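Local coordinates for ORF112 (PDB 4WCG), which binds Z-DNA through its Zalpha domain, the part of this viral protein present here, probably as part of viral interference with the host's innate immune response, at residues G83-H88 against P92-P97; V59-S64 against S70-H75. All coordinates share one frame; numbering follows the deposited sequence.

Contact 1 of 2, residues G83-H88 against P92-P97. With SO4 (sulfate ion), chain E; nucleotides of chain D.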
loop_
_atom_site.group_PDB
_atom_site.type_symbol
_atom_site.label_atom_id
_atom_site.label_comp_id
_atom_site.label_asym_id
_atom_site.label_seq_id
_atom_site.Cartn_x
_atom_site.Cartn_y
_atom_site.Cartn_z
ATOM N N GLY A 83 -3.136 -2.073 4.413
ATOM C CA GLY A 83 -2.352 -2.296 5.618
ATOM C C GLY A 83 -2.241 -3.724 6.115
ATOM O O GLY A 83 -1.874 -3.954 7.271
ATOM N N ARG A 84 -2.532 -4.690 5.252
ATOM C CA ARG A 84 -2.392 -6.095 5.644
ATOM C C ARG A 84 -0.933 -6.550 5.665
ATOM O O ARG A 84 -0.573 -7.486 6.389
ATOM C CB ARG A 84 -3.206 -6.985 4.709
ATOM C CG ARG A 84 -4.699 -6.811 4.893
ATOM C CD ARG A 84 -5.464 -7.605 3.864
ATOM N NE ARG A 84 -5.606 -9.000 4.247
ATOM C CZ ARG A 84 -6.170 -9.925 3.471
ATOM N NH1 ARG A 84 -6.605 -9.596 2.261
ATOM N NH2 ARG A 84 -6.283 -11.178 3.892
ATOM N N VAL A 85 -0.118 -5.925 4.815
ATOM C CA VAL A 85 1.335 -6.054 4.865
ATOM C C VAL A 85 1.923 -4.649 4.781
ATOM O O VAL A 85 1.228 -3.686 4.424
ATOM C CB VAL A 85 1.911 -6.932 3.707
ATOM C CG1 VAL A 85 1.329 -8.327 3.746
ATOM C CG2 VAL A 85 1.644 -6.298 2.347
ATOM N N ARG A 86 3.205 -4.527 5.083
ATOM C CA ARG A 86 3.868 -3.237 5.035
ATOM C C ARG A 86 5.266 -3.424 4.471
ATOM O O ARG A 86 6.006 -4.318 4.908
ATOM C CB ARG A 86 3.919 -2.619 6.423
ATOM C CG ARG A 86 4.377 -1.170 6.430
ATOM C CD ARG A 86 4.617 -0.695 7.831
ATOM N NE ARG A 86 3.409 -0.795 8.639
ATOM C CZ ARG A 86 3.405 -0.903 9.963
ATOM N NH1 ARG A 86 4.552 -0.939 10.625
ATOM N NH2 ARG A 86 2.256 -0.988 10.618
ATOM N N LYS A 87 5.636 -2.586 3.512
ATOM C CA LYS A 87 6.964 -2.640 2.931
ATOM C C LYS A 87 7.930 -1.796 3.748
ATOM O O LYS A 87 7.542 -0.770 4.308
ATOM C CB LYS A 87 6.921 -2.141 1.480
ATOM C CG LYS A 87 8.151 -2.455 0.657
ATOM C CD LYS A 87 8.009 -1.845 -0.738
ATOM C CE LYS A 87 8.397 -0.383 -0.723
ATOM N NZ LYS A 87 9.849 -0.221 -0.437
ATOM N N HIS A 88 9.182 -2.237 3.815
ATOM C CA HIS A 88 10.291 -1.411 4.267
ATOM C C HIS A 88 10.334 -0.091 3.505
ATOM O O HIS A 88 10.122 -0.067 2.301
ATOM C CB HIS A 88 11.610 -2.181 4.086
ATOM C CG HIS A 88 12.784 -1.569 4.777
ATOM N ND1 HIS A 88 13.421 -0.441 4.310
ATOM C CD2 HIS A 88 13.450 -1.940 5.899
ATOM C CE1 HIS A 88 14.422 -0.134 5.116
ATOM N NE2 HIS A 88 14.459 -1.029 6.091
ATOM N N PRO A 92 12.851 -3.557 -0.858
ATOM C CA PRO A 92 11.738 -4.458 -1.167
ATOM C C PRO A 92 11.711 -5.622 -0.191
ATOM O O PRO A 92 11.899 -6.787 -0.545
ATOM C CB PRO A 92 12.050 -4.927 -2.590
ATOM C CG PRO A 92 13.556 -4.915 -2.633
ATOM C CD PRO A 92 13.959 -3.708 -1.819
ATOM N N VAL A 93 11.466 -5.272 1.060
ATOM C CA VAL A 93 11.406 -6.233 2.151
ATOM C C VAL A 93 10.063 -6.030 2.855
ATOM O O VAL A 93 9.610 -4.892 2.998
ATOM C CB VAL A 93 12.619 -6.035 3.080
ATOM C CG1 VAL A 93 12.363 -6.550 4.465
ATOM C CG2 VAL A 93 13.860 -6.675 2.440
ATOM N N TRP A 94 9.413 -7.115 3.274
ATOM C CA TRP A 94 8.007 -7.049 3.682
ATOM C C TRP A 94 7.766 -7.535 5.107
ATOM O O TRP A 94 8.339 -8.540 5.566
ATOM C CB TRP A 94 7.138 -7.864 2.713
ATOM C CG TRP A 94 7.208 -7.285 1.334
ATOM C CD1 TRP A 94 8.133 -7.566 0.351
ATOM C CD2 TRP A 94 6.349 -6.278 0.791
ATOM N NE1 TRP A 94 7.889 -6.798 -0.750
ATOM C CE2 TRP A 94 6.797 -6.003 -0.518
ATOM C CE3 TRP A 94 5.237 -5.590 1.281
ATOM C CZ2 TRP A 94 6.160 -5.068 -1.342
ATOM C CZ3 TRP A 94 4.620 -4.665 0.479
ATOM C CH2 TRP A 94 5.076 -4.413 -0.830
ATOM N N TYR A 95 6.887 -6.809 5.788
ATOM C CA TYR A 95 6.542 -7.084 7.167
ATOM C C TYR A 95 5.051 -7.298 7.350
ATOM O O TYR A 95 4.223 -6.821 6.582
ATOM C CB TYR A 95 6.998 -5.935 8.070
ATOM C CG TYR A 95 8.460 -5.633 7.943
ATOM C CD1 TYR A 95 9.408 -6.347 8.673
ATOM C CD2 TYR A 95 8.895 -4.624 7.100
ATOM C CE1 TYR A 95 10.758 -6.064 8.534
ATOM C CE2 TYR A 95 10.236 -4.330 6.966
ATOM C CZ TYR A 95 11.159 -5.054 7.687
ATOM O OH TYR A 95 12.493 -4.744 7.554
ATOM N N LEU A 96 4.727 -7.981 8.434
ATOM C CA LEU A 96 3.355 -8.205 8.820
ATOM C C LEU A 96 3.048 -7.352 10.046
ATOM O O LEU A 96 3.554 -7.654 11.126
ATOM C CB LEU A 96 3.167 -9.696 9.124
ATOM C CG LEU A 96 1.798 -10.290 9.416
ATOM C CD1 LEU A 96 0.935 -10.271 8.181
ATOM C CD2 LEU A 96 1.971 -11.708 9.952
ATOM N N PRO A 97 2.231 -6.293 9.894
ATOM C CA PRO A 97 1.865 -5.431 11.035
ATOM C C PRO A 97 1.129 -6.191 12.135
ATOM O O PRO A 97 0.393 -7.112 11.779
ATOM C CB PRO A 97 0.939 -4.377 10.411
ATOM C CG PRO A 97 1.256 -4.394 8.951
ATOM C CD PRO A 97 1.628 -5.814 8.636
HETATM S S SO4 E . -0.261 0.190 8.264
HETATM O O1 SO4 E . -0.623 -0.760 9.315
HETATM O O2 SO4 E . 0.156 1.458 8.872
HETATM O O3 SO4 E . 0.862 -0.345 7.478
HETATM O O4 SO4 E . -1.428 0.428 7.417
ATOM P P DG D 3 16.409 -4.018 -5.609
ATOM O OP1 DG D 3 17.531 -3.518 -4.772
ATOM O OP2 DG D 3 16.004 -5.435 -5.532
ATOM O "O5'" DG D 3 15.163 -3.091 -5.322
ATOM C "C5'" DG D 3 13.950 -3.296 -6.040
ATOM C "C4'" DG D 3 12.961 -2.216 -5.685
ATOM O "O4'" DG D 3 13.550 -0.938 -5.991
ATOM C "C3'" DG D 3 11.657 -2.282 -6.459
ATOM O "O3'" DG D 3 10.695 -2.945 -5.677
ATOM C "C2'" DG D 3 11.274 -0.822 -6.665
ATOM C "C1'" DG D 3 12.583 -0.053 -6.511
ATOM N N9 DG D 3 13.102 0.503 -7.757
ATOM C C8 DG D 3 13.470 1.806 -7.984
ATOM N N7 DG D 3 13.918 2.021 -9.190
ATOM C C5 DG D 3 13.843 0.776 -9.810
ATOM C C6 DG D 3 14.181 0.394 -11.126
ATOM O O6 DG D 3 14.654 1.095 -12.033
ATOM N N1 DG D 3 13.929 -0.963 -11.353
ATOM C C2 DG D 3 13.443 -1.826 -10.409
ATOM N N2 DG D 3 13.288 -3.098 -10.789
ATOM N N3 DG D 3 13.129 -1.482 -9.178
ATOM C C4 DG D 3 13.340 -0.166 -8.946
#
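An antiparallel beta hairpin joins 83-88 to 92-97 at the surface of the domain, where Arg86 and Tyr95 form a hydrogen-bonded pair and Lys87 and Trp94 a non-hydrogen-bonded one. Arg86 N donates to Tyr95 O at 2.9 Å, and Tyr95 N returns to Arg86 O at 2.8 Å. Nearer the turn, His88 N meets Val93 O at 2.8 Å with an almost straight N-H...O angle of 176°. On one face of the sheet, Lys87 CB lies over the six-membered ring of Trp94, 3.7 Å from its centroid and 18° off the normal, a CH-pi contact. With CG anti to the backbone N (chi1 -166°), the lysine chain continues across that ring, and NZ ends on the carbonyls of His88 and His91. Val85 CG2 reaches the same ring obliquely near CE3, and Tyr77 of helix 69-81 meets it edge-to-face. This is the wing of a winged helix-turn-helix domain, and just after its turn Pro92 CG packs against O5' of DG3 of chain D at 3.6 Å. On the face that carries Arg86 and Tyr95, the tyrosine lies alongside the His88 side chain, its OH at the imidazole edge, 3.4 Å from His88 CD2; His88 ND1 is hydrogen-bonded to Gln90 N in the turn. Arg86 grips a sulfate, probably from the crystallisation liquor, through NE to O3 (2.8 Å) and NH2 to O1 (3.2 Å); Arg86 NE of the second subunit binds the same ion.

Contact 2 of 2, residues V59-S64 against S70-H75; sequences VHIAQS and SEVNRH. With nucleotides of chain D.
Glu71 O accepts two bonds from His75, one from its backbone N at 3.1 Å and one from its ring ND1 at 2.8 Å, and the two donors approach from opposite faces of the carbonyl plane. ND1 stands 36° out of that plane, while the oxygen lies close to the plane of the imidazole; with NE2 bonded to Ser39 N as well, the ring's rotation is fixed at both nitrogens. These residues belong to helix 69-81, the recognition helix of a helix-turn-helix unit whose preceding helix is 58-65. The two helices meet through a small, buried and wholly apolar contact centred on Val72. With chi1 at 169°, CG1 stands anti to the backbone N and touches Ile61 CG2 at 3.8 Å, which leaves CG2 to rest on Ala62, 3.7 Å from its CA. The short alanine side chain lets the backbones come near, with the Ala62 and Val72 CA atoms 6.0 Å apart. Elsewhere on helix 69-81 side chains reach the Z-DNA backbone. Asn73 ND2 donates to OP1 of DG5 of chain D at 2.9 Å, and Arg74 NH1 reaches OP1 of DC6 of chain D at 2.8 Å.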
loop_
_atom_site.group_PDB
_atom_site.type_symbol
_atom_site.label_atom_id
_atom_site.label_comp_id
_atom_site.label_asym_id
_atom_site.label_seq_id
_atom_site.Cartn_x
_atom_site.Cartn_y
_atom_site.Cartn_z
ATOM N N VAL A 59 11.021 -12.808 -3.773
ATOM C CA VAL A 59 11.610 -13.956 -4.466
ATOM C C VAL A 59 11.576 -15.184 -3.567
ATOM O O VAL A 59 11.405 -16.306 -4.041
ATOM C CB VAL A 59 13.056 -13.672 -4.929
ATOM C CG1 VAL A 59 13.982 -13.425 -3.740
ATOM C CG2 VAL A 59 13.565 -14.819 -5.787
ATOM N N HIS A 60 11.706 -14.975 -2.263
ATOM C CA HIS A 60 11.758 -16.097 -1.339
ATOM C C HIS A 60 10.359 -16.599 -1.021
ATOM O O HIS A 60 10.138 -17.801 -0.889
ATOM C CB HIS A 60 12.510 -15.689 -0.076
ATOM C CG HIS A 60 13.952 -15.366 -0.329
ATOM N ND1 HIS A 60 14.595 -14.305 0.271
ATOM C CD2 HIS A 60 14.871 -15.958 -1.129
ATOM C CE1 HIS A 60 15.849 -14.261 -0.142
ATOM N NE2 HIS A 60 16.042 -15.252 -0.994
ATOM N N ILE A 61 9.405 -15.680 -0.938
ATOM C CA ILE A 61 8.016 -16.079 -0.782
ATOM C C ILE A 61 7.552 -16.880 -2.000
ATOM O O ILE A 61 6.929 -17.933 -1.870
ATOM C CB ILE A 61 7.115 -14.858 -0.584
ATOM C CG1 ILE A 61 7.599 -14.078 0.645
ATOM C CG2 ILE A 61 5.660 -15.289 -0.468
ATOM C CD1 ILE A 61 6.865 -12.788 0.904
ATOM N N ALA A 62 7.876 -16.387 -3.192
ATOM C CA ALA A 62 7.529 -17.074 -4.428
ATOM C C ALA A 62 8.124 -18.485 -4.502
ATOM O O ALA A 62 7.444 -19.437 -4.905
ATOM C CB ALA A 62 7.982 -16.239 -5.632
ATOM N N GLN A 63 9.390 -18.625 -4.116
ATOM C CA GLN A 63 10.032 -19.929 -4.126
ATOM C C GLN A 63 9.278 -20.890 -3.217
ATOM O O GLN A 63 9.032 -22.035 -3.584
ATOM C CB GLN A 63 11.492 -19.820 -3.682
ATOM C CG GLN A 63 12.432 -19.226 -4.714
ATOM C CD GLN A 63 13.838 -19.035 -4.170
ATOM O OE1 GLN A 63 14.093 -19.262 -2.987
ATOM N NE2 GLN A 63 14.760 -18.630 -5.037
ATOM N N SER A 64 8.898 -20.413 -2.037
ATOM C CA SER A 64 8.252 -21.269 -1.049
ATOM C C SER A 64 6.873 -21.717 -1.509
ATOM O O SER A 64 6.497 -22.877 -1.319
ATOM C CB SER A 64 8.142 -20.554 0.303
ATOM O OG SER A 64 7.596 -21.426 1.291
ATOM N N SER A 70 6.423 -12.144 -9.827
ATOM C CA SER A 70 5.517 -11.056 -10.207
ATOM C C SER A 70 4.141 -11.232 -9.557
ATOM O O SER A 70 3.528 -10.256 -9.144
ATOM C CB SER A 70 5.385 -10.950 -11.731
ATOM O OG SER A 70 4.903 -12.164 -12.278
ATOM N N GLU A 71 3.661 -12.474 -9.472
ATOM C CA GLU A 71 2.373 -12.742 -8.839
ATOM C C GLU A 71 2.399 -12.425 -7.355
ATOM O O GLU A 71 1.492 -11.794 -6.824
ATOM C CB GLU A 71 1.976 -14.206 -9.051
ATOM C CG GLU A 71 0.660 -14.589 -8.407
ATOM C CD GLU A 71 0.245 -16.015 -8.721
ATOM O OE1 GLU A 71 1.073 -16.769 -9.280
ATOM O OE2 GLU A 71 -0.910 -16.377 -8.408
ATOM N N VAL A 72 3.452 -12.870 -6.681
ATOM C CA VAL A 72 3.602 -12.559 -5.269
ATOM C C VAL A 72 3.658 -11.036 -5.050
ATOM O O VAL A 72 2.986 -10.501 -4.154
ATOM C CB VAL A 72 4.845 -13.262 -4.691
ATOM C CG1 VAL A 72 5.173 -12.733 -3.292
ATOM C CG2 VAL A 72 4.596 -14.761 -4.629
ATOM N N ASN A 73 4.416 -10.326 -5.875
ATOM C CA ASN A 73 4.507 -8.879 -5.713
ATOM C C ASN A 73 3.166 -8.211 -6.003
ATOM O O ASN A 73 2.811 -7.243 -5.333
ATOM C CB ASN A 73 5.617 -8.290 -6.602
ATOM C CG ASN A 73 6.939 -8.195 -5.871
ATOM O OD1 ASN A 73 6.953 -8.004 -4.654
ATOM N ND2 ASN A 73 8.045 -8.295 -6.597
ATOM N N ARG A 74 2.414 -8.707 -6.988
ATOM C CA ARG A 74 1.114 -8.105 -7.269
ATOM C C ARG A 74 0.246 -8.172 -6.008
ATOM O O ARG A 74 -0.441 -7.190 -5.644
ATOM C CB ARG A 74 0.433 -8.810 -8.445
ATOM C CG ARG A 74 -0.843 -8.100 -8.914
ATOM C CD ARG A 74 -1.361 -8.656 -10.220
ATOM N NE ARG A 74 -1.864 -10.012 -10.067
ATOM C CZ ARG A 74 -1.240 -11.089 -10.524
ATOM N NH1 ARG A 74 -0.078 -10.964 -11.143
ATOM N NH2 ARG A 74 -1.777 -12.290 -10.356
ATOM N N HIS A 75 0.283 -9.322 -5.342
ATOM C CA HIS A 75 -0.539 -9.486 -4.147
ATOM C C HIS A 75 0.001 -8.690 -2.952
ATOM O O HIS A 75 -0.782 -8.087 -2.215
ATOM C CB HIS A 75 -0.687 -10.970 -3.803
ATOM C CG HIS A 75 -1.582 -11.715 -4.743
ATOM N ND1 HIS A 75 -1.216 -12.030 -6.036
ATOM C CD2 HIS A 75 -2.836 -12.198 -4.579
ATOM C CE1 HIS A 75 -2.203 -12.684 -6.622
ATOM N NE2 HIS A 75 -3.198 -12.798 -5.761
ATOM P P DG D 5 8.079 -7.904 -10.433
ATOM O OP1 DG D 5 8.894 -8.401 -9.349
ATOM O OP2 DG D 5 8.007 -8.672 -11.652
ATOM O "O5'" DG D 5 6.632 -7.681 -9.842
ATOM C "C5'" DG D 5 5.625 -7.131 -10.645
ATOM C "C4'" DG D 5 4.388 -6.855 -9.828
ATOM O "O4'" DG D 5 4.678 -5.896 -8.801
ATOM C "C3'" DG D 5 3.247 -6.264 -10.644
ATOM O "O3'" DG D 5 2.387 -7.336 -10.973
ATOM C "C2'" DG D 5 2.594 -5.271 -9.701
ATOM C "C1'" DG D 5 3.645 -4.946 -8.664
ATOM N N9 DG D 5 4.251 -3.621 -8.719
ATOM C C8 DG D 5 4.416 -2.772 -7.660
ATOM N N7 DG D 5 5.049 -1.681 -7.971
ATOM C C5 DG D 5 5.323 -1.818 -9.320
ATOM C C6 DG D 5 5.979 -0.944 -10.208
ATOM O O6 DG D 5 6.457 0.155 -9.978
ATOM N N1 DG D 5 6.062 -1.483 -11.481
ATOM C C2 DG D 5 5.561 -2.700 -11.854
ATOM N N2 DG D 5 5.731 -3.040 -13.128
ATOM N N3 DG D 5 4.934 -3.520 -11.036
ATOM C C4 DG D 5 4.846 -3.016 -9.794
ATOM P P DC D 6 2.050 -7.658 -12.461
ATOM O OP1 DC D 6 1.160 -8.776 -12.462
ATOM O OP2 DC D 6 3.250 -7.698 -13.220
ATOM O "O5'" DC D 6 1.277 -6.341 -12.884
ATOM C "C5'" DC D 6 0.219 -6.349 -13.818
ATOM C "C4'" DC D 6 0.403 -5.234 -14.819
ATOM O "O4'" DC D 6 0.376 -3.959 -14.162
ATOM C "C3'" DC D 6 1.714 -5.264 -15.601
ATOM O "O3'" DC D 6 1.429 -4.876 -16.931
ATOM C "C2'" DC D 6 2.537 -4.182 -14.936
ATOM C "C1'" DC D 6 1.473 -3.179 -14.565
ATOM N N1 DC D 6 1.841 -2.279 -13.459
ATOM C C2 DC D 6 2.514 -1.099 -13.759
ATOM O O2 DC D 6 2.808 -0.862 -14.932
ATOM N N3 DC D 6 2.863 -0.268 -12.758
ATOM C C4 DC D 6 2.547 -0.570 -11.502
ATOM N N4 DC D 6 2.890 0.287 -10.548
ATOM C C5 DC D 6 1.860 -1.765 -11.168
ATOM C C6 DC D 6 1.505 -2.569 -12.167
#

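In the fold
From the N terminus the chain first forms helix 40-52, then helix 58-65, the turn, and helix 69-81; contact 2 closes the short loop between helices 58-65 and 69-81. The chain leaves helix 69-81 through Gly83, enters strand 86-87 and turns back into strand 94-95, where contact 1 closes the hairpin over residues 89-91. The contacts therefore follow in series, neither nesting nor crossing, with centres about 13 Å apart on opposite sides of the chain's centre. Helix 69-81 links them, and Trp94 NE1 packs 4.2 Å from Asn73 OD1. Val85 and Leu96 of the wing also touch Leu47 of helix 40-52, tying the hairpin to the helical part.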